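Local coordinates for protein aminopeptidase (Legionella pneumophila subsp. pneumophila, PDB 6ICA) that probably acts as a zinc-dependent aminopeptidase of the M28 family, removing amino acids one at a time from the N-terminal ends of peptides, at residues P48-L53 against D80-D85; D240-R245 against A284-L289. All coordinates share one frame; numbering follows the deposited sequence.

Contact 1 (P48-L53 against D80-D85)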
# COMPACT_ATOMS: atom_id res chain seq x y z
N PRO A 48 -21.32 -20.87 -0.39
CA PRO A 48 -20.77 -19.59 0.04
C PRO A 48 -19.27 -19.72 0.31
O PRO A 48 -18.84 -20.70 0.91
CB PRO A 48 -21.53 -19.28 1.34
CG PRO A 48 -22.71 -20.23 1.36
CD PRO A 48 -22.26 -21.44 0.60
N VAL A 49 -18.50 -18.72 -0.11
CA VAL A 49 -17.05 -18.79 -0.02
C VAL A 49 -16.58 -18.57 1.41
O VAL A 49 -17.03 -17.66 2.10
CB VAL A 49 -16.38 -17.76 -0.96
CG1 VAL A 49 -14.86 -17.83 -0.86
CG2 VAL A 49 -16.84 -17.96 -2.41
N HIS A 50 -15.64 -19.41 1.84
CA HIS A 50 -15.00 -19.28 3.15
C HIS A 50 -13.62 -18.69 2.93
O HIS A 50 -13.00 -18.93 1.90
CB HIS A 50 -14.89 -20.65 3.85
CG HIS A 50 -16.17 -21.13 4.48
ND1 HIS A 50 -17.07 -21.93 3.81
CD2 HIS A 50 -16.68 -20.93 5.72
CE1 HIS A 50 -18.09 -22.20 4.61
NE2 HIS A 50 -17.88 -21.60 5.77
N GLU A 51 -13.15 -17.92 3.91
CA GLU A 51 -11.80 -17.40 3.89
C GLU A 51 -11.17 -17.62 5.25
O GLU A 51 -11.87 -17.72 6.25
CB GLU A 51 -11.80 -15.92 3.52
CG GLU A 51 -12.36 -15.65 2.14
CD GLU A 51 -12.14 -14.22 1.69
OE1 GLU A 51 -13.04 -13.40 1.97
OE2 GLU A 51 -11.08 -13.93 1.09
N GLN A 52 -9.84 -17.70 5.28
CA GLN A 52 -9.15 -17.90 6.54
C GLN A 52 -8.27 -16.70 6.85
O GLN A 52 -7.52 -16.21 5.99
CB GLN A 52 -8.33 -19.20 6.50
CG GLN A 52 -9.21 -20.45 6.30
CD GLN A 52 -9.67 -20.61 4.86
OE1 GLN A 52 -8.90 -20.43 3.93
NE2 GLN A 52 -10.94 -20.97 4.68
N LEU A 53 -8.38 -16.23 8.08
CA LEU A 53 -7.73 -15.00 8.51
C LEU A 53 -6.84 -15.23 9.72
O LEU A 53 -7.23 -15.92 10.65
CB LEU A 53 -8.78 -13.94 8.87
CG LEU A 53 -9.89 -13.73 7.84
CD1 LEU A 53 -10.90 -12.72 8.38
CD2 LEU A 53 -9.31 -13.24 6.51
N ASP A 80 -11.68 -19.31 10.57
CA ASP A 80 -12.39 -19.50 9.32
C ASP A 80 -13.70 -18.75 9.37
O ASP A 80 -14.49 -18.96 10.28
CB ASP A 80 -12.64 -20.99 9.06
CG ASP A 80 -13.49 -21.23 7.82
OD1 ASP A 80 -14.72 -21.08 7.93
OD2 ASP A 80 -12.93 -21.55 6.75
N VAL A 81 -13.92 -17.88 8.40
CA VAL A 81 -15.16 -17.11 8.35
C VAL A 81 -15.76 -17.10 6.94
O VAL A 81 -15.06 -17.34 5.95
CB VAL A 81 -14.94 -15.62 8.80
CG1 VAL A 81 -14.46 -15.55 10.24
CG2 VAL A 81 -13.95 -14.92 7.89
N LEU A 82 -17.06 -16.80 6.86
CA LEU A 82 -17.68 -16.49 5.58
C LEU A 82 -17.07 -15.21 4.98
O LEU A 82 -16.84 -14.22 5.67
CB LEU A 82 -19.19 -16.31 5.74
CG LEU A 82 -20.03 -17.55 6.09
CD1 LEU A 82 -21.49 -17.17 6.30
CD2 LEU A 82 -19.89 -18.59 4.99
N SER A 83 -16.81 -15.26 3.68
CA SER A 83 -16.39 -14.10 2.93
C SER A 83 -17.26 -12.86 3.20
O SER A 83 -16.77 -11.73 3.25
CB SER A 83 -16.41 -14.42 1.44
OG SER A 83 -15.60 -13.52 0.72
N SER A 84 -18.55 -13.09 3.40
CA SER A 84 -19.49 -11.99 3.61
C SER A 84 -19.38 -11.37 5.00
O SER A 84 -19.97 -10.33 5.26
CB SER A 84 -20.93 -12.47 3.37
OG SER A 84 -21.22 -13.59 4.19
N ASP A 85 -18.62 -11.99 5.90
CA ASP A 85 -18.47 -11.46 7.25
C ASP A 85 -17.15 -10.74 7.48
O ASP A 85 -16.95 -10.14 8.54
CB ASP A 85 -18.58 -12.58 8.28
CG ASP A 85 -20.02 -13.04 8.48
OD1 ASP A 85 -20.95 -12.24 8.24
OD2 ASP A 85 -20.21 -14.21 8.88

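Contact 2 (D240-R245 against A284-L289). With ZN (zinc ion), chain H.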
# COMPACT_ATOMS: atom_id res chain seq x y z
N ASP A 240 -8.35 -0.25 -3.66
CA ASP A 240 -9.68 -0.76 -3.31
C ASP A 240 -10.30 -0.09 -2.10
O ASP A 240 -9.65 0.68 -1.40
CB ASP A 240 -9.63 -2.28 -3.08
CG ASP A 240 -8.77 -2.66 -1.88
OD1 ASP A 240 -7.63 -2.16 -1.80
OD2 ASP A 240 -9.24 -3.44 -1.02
N THR A 241 -11.57 -0.39 -1.87
CA THR A 241 -12.32 0.03 -0.69
C THR A 241 -13.11 -1.17 -0.21
O THR A 241 -13.10 -2.22 -0.84
CB THR A 241 -13.33 1.17 -0.97
OG1 THR A 241 -14.35 0.68 -1.86
CG2 THR A 241 -12.67 2.39 -1.58
N LEU A 242 -13.84 -0.98 0.89
CA LEU A 242 -14.85 -1.93 1.32
C LEU A 242 -16.09 -1.89 0.39
O LEU A 242 -16.18 -1.04 -0.51
CB LEU A 242 -15.28 -1.61 2.76
CG LEU A 242 -14.48 -2.10 3.97
CD1 LEU A 242 -13.06 -1.63 3.91
CD2 LEU A 242 -15.14 -1.52 5.21
N ASP A 243 -17.04 -2.81 0.62
CA ASP A 243 -18.36 -2.78 -0.03
C ASP A 243 -19.25 -1.68 0.54
O ASP A 243 -18.88 -1.03 1.51
CB ASP A 243 -19.10 -4.12 0.14
CG ASP A 243 -18.40 -5.27 -0.54
OD1 ASP A 243 -18.13 -5.18 -1.76
OD2 ASP A 243 -18.11 -6.27 0.16
N GLY A 244 -20.43 -1.50 -0.05
CA GLY A 244 -21.34 -0.43 0.34
C GLY A 244 -20.86 0.88 -0.28
O GLY A 244 -19.92 0.89 -1.08
N ARG A 245 -21.46 1.99 0.14
CA ARG A 245 -21.06 3.30 -0.34
C ARG A 245 -19.75 3.72 0.34
O ARG A 245 -19.73 4.02 1.54
CB ARG A 245 -22.16 4.34 -0.07
CG ARG A 245 -21.79 5.78 -0.47
CD ARG A 245 -21.11 5.84 -1.85
NE ARG A 245 -20.68 7.20 -2.16
CZ ARG A 245 -19.61 7.52 -2.88
NH1 ARG A 245 -18.84 6.57 -3.40
NH2 ARG A 245 -19.33 8.79 -3.10
N ALA A 284 -7.45 -5.35 -3.35
CA ALA A 284 -7.94 -6.12 -2.21
C ALA A 284 -7.14 -5.96 -0.92
O ALA A 284 -7.02 -6.91 -0.14
CB ALA A 284 -8.00 -7.63 -2.58
N GLU A 285 -6.59 -4.78 -0.66
CA GLU A 285 -5.88 -4.57 0.59
C GLU A 285 -6.84 -4.70 1.77
O GLU A 285 -6.45 -5.21 2.83
CB GLU A 285 -5.22 -3.19 0.62
CG GLU A 285 -4.34 -2.89 1.85
CD GLU A 285 -5.14 -2.39 3.07
OE1 GLU A 285 -6.32 -1.99 2.91
OE2 GLU A 285 -4.58 -2.40 4.20
N GLU A 286 -8.08 -4.28 1.56
CA GLU A 286 -9.11 -4.25 2.60
C GLU A 286 -9.63 -5.65 2.94
O GLU A 286 -10.36 -5.82 3.91
CB GLU A 286 -10.28 -3.36 2.15
CG GLU A 286 -9.90 -1.88 1.91
CD GLU A 286 -9.53 -1.15 3.20
OE1 GLU A 286 -9.53 -1.78 4.29
OE2 GLU A 286 -9.25 0.06 3.13
N ARG A 287 -9.24 -6.64 2.14
CA ARG A 287 -9.62 -8.03 2.41
C ARG A 287 -8.55 -8.74 3.25
O ARG A 287 -8.63 -9.95 3.47
CB ARG A 287 -9.83 -8.78 1.10
CG ARG A 287 -10.83 -8.12 0.13
CD ARG A 287 -12.23 -8.07 0.73
NE ARG A 287 -12.74 -9.41 0.99
CZ ARG A 287 -13.93 -9.68 1.53
NH1 ARG A 287 -14.76 -8.68 1.83
NH2 ARG A 287 -14.30 -10.94 1.74
N GLY A 288 -7.55 -7.99 3.71
CA GLY A 288 -6.47 -8.56 4.49
C GLY A 288 -5.19 -8.73 3.68
O GLY A 288 -4.54 -9.79 3.75
N LEU A 289 -4.83 -7.69 2.94
CA LEU A 289 -3.57 -7.62 2.17
C LEU A 289 -3.45 -8.69 1.09
O LEU A 289 -2.37 -9.21 0.84
CB LEU A 289 -2.36 -7.73 3.11
CG LEU A 289 -2.37 -6.85 4.36
CD1 LEU A 289 -1.03 -6.96 5.10
CD2 LEU A 289 -2.66 -5.41 4.02
ZN ZN H . -8.41 0.73 5.09
O HOH W 1 -6.37 0.24 4.43

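Contact 1 (P48-L53 against D80-D85)
Glu-51 and Val-81 form the hydrogen-bonded pair at the middle of two antiparallel strand ends: Glu-51 N gives a nearly straight bond of 2.9 Å to Val-81 O, and Val-81 N returns one of 3.0 Å to Glu-51 O. Past the end of the second strand the ladder gains one more rung, Ser-83 N to Val-49 O at 2.9 Å. On the face that carries Gln-52 and Asp-80, the two side chains run alongside each other. Gln-52 NE2 donates to Asp-80 OD2 over 2.9 Å, on the anti side but tilted 25° out of the carboxylate plane, while the oxygen lies almost in the amide plane. Asp-80 swings its CG out opposite its own amide nitrogen (chi1 175°), which brings the carboxylate back toward the strand of Gln-52. Nearby, Leu-82 CD2 sits over one face of the His-50 ring, 4.0 Å from the centroid, as a CH-pi contact.

The opposite face holds Glu-51, whose extended chain carries OE1 to the hydroxyl of Ser-83; OG donates from above the carboxylate plane at 2.9 Å. Further out, Arg-287, Tyr-215 and Asn-103 are also partners of this buried carboxylate. Val-86 and Leu-89 of helix 86-96 pack against this face. The arrangement is that of two neighbouring inner strands, 50-56 and 76-82, in a small four-stranded antiparallel sheet.

Contact 2 (D240-R245 against A284-L289)
The carboxylate of Asp-240 takes up two backbone N-H groups of the 284-289 turn. Its OD2 accepts the N-H of Glu-286 at 3.0 Å on the syn lone pair, with an N-H...O angle of 166°, while OD1 takes a weak, bent bond of 3.0 Å from Glu-285 N. The carboxylate thus straddles two successive amides at the start of the 3-10 segment 285-287. A chi1 of 65°, which sets CG between the backbone N and the carbonyl carbon, aims it there. OD1 has its strongest partner in the ring of His-238, a ligand of the other zinc ion.

Thr-241 turns its CB away from the turn; its hydroxyl donates to Leu-242 O and is also bonded to Arg-175 N. At Leu-242 a methyl group takes over: CD1 packs across the CB-CG stem and the carboxylate of Glu-286, 3.6 Å from OE1, the two side chains crossing roughly at right angles, and the leucine also touches His-391. Glu-286 is folded at chi2 (-68°), which brings OE2 to the zinc ion at 2.2 Å; His-391 and Asp-251 bind the same metal. A water, 2.2 Å from the zinc, donates to Glu-285 OE1 over 2.7 Å. Asp-243 ends the contact: its OD1 is held by Ser-176 and Lys-179, and OD2 lies 4.5 Å from Arg-287 NH1 and well out of the guanidinium plane, near enough for charge attraction but not a salt bridge; Arg-287 has its strongest partner in Tyr-215.

The chemistry is consistent with the M28 family's two-zinc centre: Asp-240 binds a ligand of one zinc ion and the backbone of a ligand of the other, and so probably helps to position both, and Glu-285 is placed to hold a metal-bound water, as the general base does in relatives.

How the contacts relate
A buried salt bridge is what joins the two contacts, whose centres lie 14 Å apart. Arg-287 NH2, from the turn of contact 2, reaches Glu-51 OE1 of contact 1 at 2.8 Å and probably also donates to Ser-83 O at 3.0 Å. Tyr-215 bridges the pair, its hydroxyl bonded to Glu-51 OE2 and Arg-287 NE. Because Arg-287 directly follows Glu-286, the salt bridge to the small antiparallel sheet starts from the residue next in sequence to a zinc ligand, and the side chains of Glu-51 and Glu-286 are about 10 Å apart. Contact 1 supplies no zinc ligand; it is connected to the metal site through Arg-287, whereas contact 2 holds Glu-286 itself.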